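Fibronectin type-III domain-containing protein (Caldanaerobacter subterraneus subsp. tengcongensis, PDB 7JGU) is of unknown function, but this piece is a mutant of a fibronectin type III domain noted for extreme thermal stability, probably a structural module of a longer, secreted protein. Local coordinates at residues T29-S41 with F47-T59. Residues are numbered along the deposited sequence; the frame is centred on the assembly and turned at random. Where two conformers were deposited one is given.
Sequences TKGAKYYEIYLVS and FIASTDKLEYYVT
Strands 34-41 and 47-51 run antiparallel at 163°, and Tyr-35 and Thr-51 bond both ways as a hydrogen-bonded pair. At the next such pair Ile-37 N gives a nearly straight bond to Ala-49 O (2.8 Å). Ile-37 O, however, takes Ile-48 N at 2.9 Å, and Ala-49 N only weakly at 3.3 Å. Ile-48 and Ala-49 thus share one partner: a classic beta bulge, which shifts the register before Tyr-38 meets Phe-47.

Tyr-35, Ile-37, Ala-49 and Thr-51 face inward. CG1 of Ile-37 lies beside the backbone N (chi1 -55°), and the methyl end of this longer arm, CD1, lies 3.6 Å from Tyr-56 CB; the branched apolar side chain packs between the two sheets, touching Leu-24 of strand 21-25 too. The ring of Tyr-35 slants past Leu-54, whose CD2 lies 3.8 Å from its CE1, and also meets Trp-26, while its OH is weakly bonded by Thr-29 N (3.2 Å). Ala-49 is small enough for the Tyr-56 ring to lie against its CB. Thr-51 OG1 accepts Lys-53 N at 3.0 Å, an ST turn that suits threonine where the chain leaves the strand for the other sheet.

On the outer face Glu-36, extended in one of its two conformers, crosses Phe-47, carboxylate and ring planes 82° apart. There Glu-36 CG lies in the ring plane at the edge, and Glu-36 OE2 comes 3.1 Å from Phe-47 CD1. Ser-50, small and polar, sets OG at that edge as well. Asp-52 and Lys-53 form a surface salt bridge.

This bulged hairpin, followed by a crossing to strand 55-58 of the facing sheet, belongs to the beta sandwich of the fibronectin type III fold.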
loop_
_atom_site.group_PDB
_atom_site.type_symbol
_atom_site.label_atom_id
_atom_site.label_comp_id
_atom_site.label_asym_id
_atom_site.label_seq_id
_atom_site.Cartn_x
_atom_site.Cartn_y
_atom_site.Cartn_z
ATOM N N THR A 29 0.095 13.127 -2.713
ATOM C CA THR A 29 -0.092 13.549 -1.336
ATOM C C THR A 29 0.768 14.769 -1.033
ATOM O O THR A 29 1.979 14.747 -1.246
ATOM C CB THR A 29 0.265 12.384 -0.417
ATOM O OG1 THR A 29 -0.555 11.247 -0.731
ATOM C CG2 THR A 29 0.080 12.735 1.023
ATOM N N LYS A 30 0.142 15.818 -0.506
ATOM C CA LYS A 30 0.869 17.033 -0.170
ATOM C C LYS A 30 2.000 16.723 0.791
ATOM O O LYS A 30 1.800 16.071 1.821
ATOM C CB LYS A 30 -0.089 18.034 0.466
ATOM C CG LYS A 30 0.553 19.344 0.825
ATOM C CD LYS A 30 0.971 19.349 2.291
ATOM C CE LYS A 30 1.230 20.755 2.793
ATOM N NZ LYS A 30 1.731 20.723 4.190
ATOM N N GLY A 31 3.196 17.222 0.461
ATOM C CA GLY A 31 4.340 17.108 1.328
ATOM C C GLY A 31 5.086 15.797 1.234
ATOM O O GLY A 31 6.157 15.668 1.834
ATOM N N ALA A 32 4.563 14.806 0.523
ATOM C CA ALA A 32 5.193 13.498 0.508
ATOM C C ALA A 32 6.439 13.510 -0.351
ATOM O O ALA A 32 6.408 13.961 -1.502
ATOM C CB ALA A 32 4.227 12.444 -0.035
ATOM N N LYS A 33 7.537 13.008 0.209
ATOM C CA LYS A 33 8.734 12.701 -0.554
ATOM C C LYS A 33 8.792 11.235 -0.959
ATOM O O LYS A 33 9.396 10.902 -1.975
ATOM C CB LYS A 33 9.988 13.044 0.257
ATOM C CG LYS A 33 10.130 14.515 0.562
ATOM C CD LYS A 33 10.355 15.316 -0.703
ATOM C CE LYS A 33 10.534 16.792 -0.400
ATOM N NZ LYS A 33 11.927 17.082 -0.006
ATOM N N TYR A 34 8.181 10.354 -0.175
ATOM C CA TYR A 34 8.034 8.958 -0.566
ATOM C C TYR A 34 6.901 8.369 0.246
ATOM O O TYR A 34 6.326 9.022 1.117
ATOM C CB TYR A 34 9.336 8.173 -0.430
ATOM C CG TYR A 34 9.848 7.923 0.958
ATOM C CD1 TYR A 34 10.684 8.830 1.585
ATOM C CD2 TYR A 34 9.563 6.744 1.618
ATOM C CE1 TYR A 34 11.196 8.575 2.837
ATOM C CE2 TYR A 34 10.073 6.484 2.868
ATOM C CZ TYR A 34 10.881 7.398 3.472
ATOM O OH TYR A 34 11.392 7.107 4.723
ATOM N N TYR A 35 6.585 7.115 -0.068
ATOM C CA TYR A 35 5.527 6.356 0.564
ATOM C C TYR A 35 6.097 5.017 0.998
ATOM O O TYR A 35 7.000 4.485 0.351
ATOM C CB TYR A 35 4.371 6.123 -0.413
ATOM C CG TYR A 35 3.830 7.383 -1.020
ATOM C CD1 TYR A 35 4.382 7.911 -2.177
ATOM C CD2 TYR A 35 2.797 8.071 -0.424
ATOM C CE1 TYR A 35 3.897 9.096 -2.736
ATOM C CE2 TYR A 35 2.306 9.248 -0.977
ATOM C CZ TYR A 35 2.859 9.756 -2.125
ATOM O OH TYR A 35 2.375 10.931 -2.675
ATOM N N GLU A 36 5.556 4.485 2.087
ATOM C CA GLU A 36 5.979 3.191 2.595
ATOM C C GLU A 36 4.761 2.310 2.794
ATOM O O GLU A 36 3.745 2.759 3.322
ATOM C CB GLU A 36 6.753 3.332 3.907
ATOM C CG GLU A 36 7.584 2.120 4.275
ATOM C CD GLU A 36 8.681 2.414 5.272
ATOM O OE1 GLU A 36 8.933 3.598 5.587
ATOM O OE2 GLU A 36 9.299 1.444 5.747
ATOM N N ILE A 37 4.869 1.072 2.342
ATOM C CA ILE A 37 3.791 0.106 2.359
ATOM C C ILE A 37 4.145 -1.031 3.288
ATOM O O ILE A 37 5.259 -1.560 3.246
ATOM C CB ILE A 37 3.599 -0.460 0.937
ATOM C CG1 ILE A 37 3.384 0.660 -0.075
ATOM C CG2 ILE A 37 2.501 -1.509 0.928
ATOM C CD1 ILE A 37 3.632 0.195 -1.503
ATOM N N TYR A 38 3.149 -1.463 4.048
ATOM C CA TYR A 38 3.248 -2.579 4.974
ATOM C C TYR A 38 2.128 -3.569 4.696
ATOM O O TYR A 38 1.031 -3.190 4.299
ATOM C CB TYR A 38 3.107 -2.099 6.417
ATOM C CG TYR A 38 4.164 -1.096 6.809
ATOM C CD1 TYR A 38 4.022 0.239 6.478
ATOM C CD2 TYR A 38 5.295 -1.490 7.500
ATOM C CE1 TYR A 38 4.988 1.157 6.822
ATOM C CE2 TYR A 38 6.274 -0.570 7.863
ATOM C CZ TYR A 38 6.108 0.752 7.516
ATOM O OH TYR A 38 7.047 1.686 7.871
ATOM N N LEU A 39 2.415 -4.837 4.946
ATOM C CA LEU A 39 1.414 -5.884 4.983
ATOM C C LEU A 39 0.870 -5.989 6.398
ATOM O O LEU A 39 1.631 -6.044 7.364
ATOM C CB LEU A 39 2.072 -7.206 4.597
ATOM C CG LEU A 39 1.157 -8.416 4.675
ATOM C CD1 LEU A 39 0.097 -8.320 3.610
ATOM C CD2 LEU A 39 1.949 -9.700 4.522
ATOM N N VAL A 40 -0.441 -6.028 6.524
ATOM C CA VAL A 40 -1.089 -6.252 7.808
ATOM C C VAL A 40 -1.214 -7.765 7.958
ATOM O O VAL A 40 -1.981 -8.406 7.241
ATOM C CB VAL A 40 -2.446 -5.544 7.874
ATOM C CG1 VAL A 40 -3.043 -5.681 9.248
ATOM C CG2 VAL A 40 -2.290 -4.080 7.498
ATOM N N SER A 41 -0.408 -8.337 8.844
ATOM C CA SER A 41 -0.288 -9.782 8.989
ATOM C C SER A 41 -0.262 -10.086 10.475
ATOM O O SER A 41 0.545 -9.515 11.208
ATOM C CB SER A 41 1.008 -10.243 8.324
ATOM O OG SER A 41 1.397 -11.524 8.753
ATOM N N PHE A 47 6.963 -4.659 6.849
ATOM C CA PHE A 47 7.411 -3.850 5.732
ATOM C C PHE A 47 7.366 -4.608 4.420
ATOM O O PHE A 47 7.818 -5.751 4.331
ATOM C CB PHE A 47 8.854 -3.404 5.988
ATOM C CG PHE A 47 9.486 -2.746 4.804
ATOM C CD1 PHE A 47 9.233 -1.405 4.530
ATOM C CD2 PHE A 47 10.301 -3.457 3.929
ATOM C CE1 PHE A 47 9.809 -0.787 3.434
ATOM C CE2 PHE A 47 10.854 -2.854 2.823
ATOM C CZ PHE A 47 10.625 -1.516 2.579
ATOM N N ILE A 48 6.856 -3.946 3.388
ATOM C CA ILE A 48 6.851 -4.453 2.024
ATOM C C ILE A 48 7.790 -3.662 1.109
ATOM O O ILE A 48 8.643 -4.239 0.436
ATOM C CB ILE A 48 5.419 -4.497 1.442
ATOM C CG1 ILE A 48 4.564 -5.505 2.211
ATOM C CG2 ILE A 48 5.475 -4.848 -0.034
ATOM C CD1 ILE A 48 4.901 -6.965 1.939
ATOM N N ALA A 49 7.630 -2.336 1.056
ATOM C CA ALA A 49 8.380 -1.555 0.089
ATOM C C ALA A 49 8.254 -0.077 0.404
ATOM O O ALA A 49 7.323 0.348 1.092
ATOM C CB ALA A 49 7.903 -1.789 -1.340
ATOM N N SER A 50 9.199 0.700 -0.130
ATOM C CA SER A 50 9.128 2.154 -0.172
ATOM C C SER A 50 9.173 2.590 -1.630
ATOM O O SER A 50 9.881 1.995 -2.436
ATOM C CB SER A 50 10.312 2.794 0.562
ATOM O OG SER A 50 10.324 2.411 1.922
ATOM N N THR A 51 8.451 3.657 -1.971
ATOM C CA THR A 51 8.438 4.129 -3.347
ATOM C C THR A 51 8.161 5.614 -3.377
ATOM O O THR A 51 7.513 6.147 -2.483
ATOM C CB THR A 51 7.401 3.380 -4.185
ATOM O OG1 THR A 51 7.466 3.805 -5.554
ATOM C CG2 THR A 51 6.020 3.612 -3.690
ATOM N N ASP A 52 8.622 6.262 -4.431
ATOM C CA ASP A 52 8.255 7.639 -4.714
ATOM C C ASP A 52 7.184 7.736 -5.787
ATOM O O ASP A 52 6.792 8.843 -6.178
ATOM C CB ASP A 52 9.484 8.502 -5.046
ATOM C CG ASP A 52 10.193 8.082 -6.306
ATOM O OD1 ASP A 52 9.795 7.111 -6.957
ATOM O OD2 ASP A 52 11.189 8.757 -6.655
ATOM N N LYS A 53 6.669 6.601 -6.238
ATOM C CA LYS A 53 5.591 6.555 -7.208
ATOM C C LYS A 53 4.240 6.535 -6.492
ATOM O O LYS A 53 4.159 6.540 -5.263
ATOM C CB LYS A 53 5.745 5.318 -8.090
ATOM C CG LYS A 53 7.082 5.179 -8.756
ATOM C CD LYS A 53 7.428 6.377 -9.616
ATOM C CE LYS A 53 8.690 6.115 -10.437
ATOM N NZ LYS A 53 9.920 6.153 -9.597
ATOM N N LEU A 54 3.165 6.504 -7.275
ATOM C CA LEU A 54 1.794 6.459 -6.778
ATOM C C LEU A 54 1.153 5.100 -6.971
ATOM O O LEU A 54 -0.064 4.968 -6.810
ATOM C CB LEU A 54 0.959 7.547 -7.432
ATOM C CG LEU A 54 1.495 8.961 -7.288
ATOM C CD1 LEU A 54 0.554 9.958 -7.970
ATOM C CD2 LEU A 54 1.686 9.319 -5.837
ATOM N N GLU A 55 1.949 4.091 -7.284
ATOM C CA GLU A 55 1.438 2.738 -7.382
ATOM C C GLU A 55 2.572 1.769 -7.108
ATOM O O GLU A 55 3.750 2.128 -7.206
ATOM C CB GLU A 55 0.843 2.455 -8.753
ATOM C CG GLU A 55 1.845 2.459 -9.888
ATOM C CD GLU A 55 1.267 1.938 -11.206
ATOM O OE1 GLU A 55 0.023 1.889 -11.350
ATOM O OE2 GLU A 55 2.062 1.575 -12.104
ATOM N N TYR A 56 2.204 0.533 -6.779
ATOM C CA TYR A 56 3.216 -0.479 -6.491
ATOM C C TYR A 56 2.610 -1.859 -6.672
ATOM O O TYR A 56 1.530 -2.123 -6.150
ATOM C CB TYR A 56 3.746 -0.330 -5.046
ATOM C CG TYR A 56 5.026 -1.094 -4.814
ATOM C CD1 TYR A 56 6.263 -0.513 -5.097
ATOM C CD2 TYR A 56 5.016 -2.391 -4.337
ATOM C CE1 TYR A 56 7.441 -1.191 -4.909
ATOM C CE2 TYR A 56 6.207 -3.097 -4.168
ATOM C CZ TYR A 56 7.413 -2.486 -4.463
ATOM O OH TYR A 56 8.586 -3.175 -4.289
ATOM N N TYR A 57 3.314 -2.725 -7.386
ATOM C CA TYR A 57 2.893 -4.108 -7.559
ATOM C C TYR A 57 3.468 -4.966 -6.446
ATOM O O TYR A 57 4.684 -5.032 -6.278
ATOM C CB TYR A 57 3.394 -4.651 -8.894
ATOM C CG TYR A 57 2.655 -4.158 -10.092
ATOM C CD1 TYR A 57 1.516 -4.804 -10.545
ATOM C CD2 TYR A 57 3.099 -3.051 -10.788
ATOM C CE1 TYR A 57 0.841 -4.361 -11.658
ATOM C CE2 TYR A 57 2.441 -2.599 -11.899
ATOM C CZ TYR A 57 1.308 -3.263 -12.333
ATOM O OH TYR A 57 0.638 -2.825 -13.443
ATOM N N VAL A 58 2.596 -5.573 -5.653
ATOM C CA VAL A 58 3.012 -6.521 -4.629
ATOM C C VAL A 58 2.903 -7.905 -5.231
ATOM O O VAL A 58 1.821 -8.334 -5.639
ATOM C CB VAL A 58 2.178 -6.384 -3.346
ATOM C CG1 VAL A 58 2.616 -7.397 -2.310
ATOM C CG2 VAL A 58 2.275 -4.958 -2.812
ATOM N N THR A 59 4.026 -8.590 -5.292
ATOM C CA THR A 59 4.133 -9.836 -6.028
ATOM C C THR A 59 4.322 -11.002 -5.069
ATOM O O THR A 59 4.468 -10.829 -3.856
ATOM C CB THR A 59 5.333 -9.788 -6.980
ATOM O OG1 THR A 59 6.519 -9.563 -6.206
ATOM C CG2 THR A 59 5.174 -8.687 -8.002
#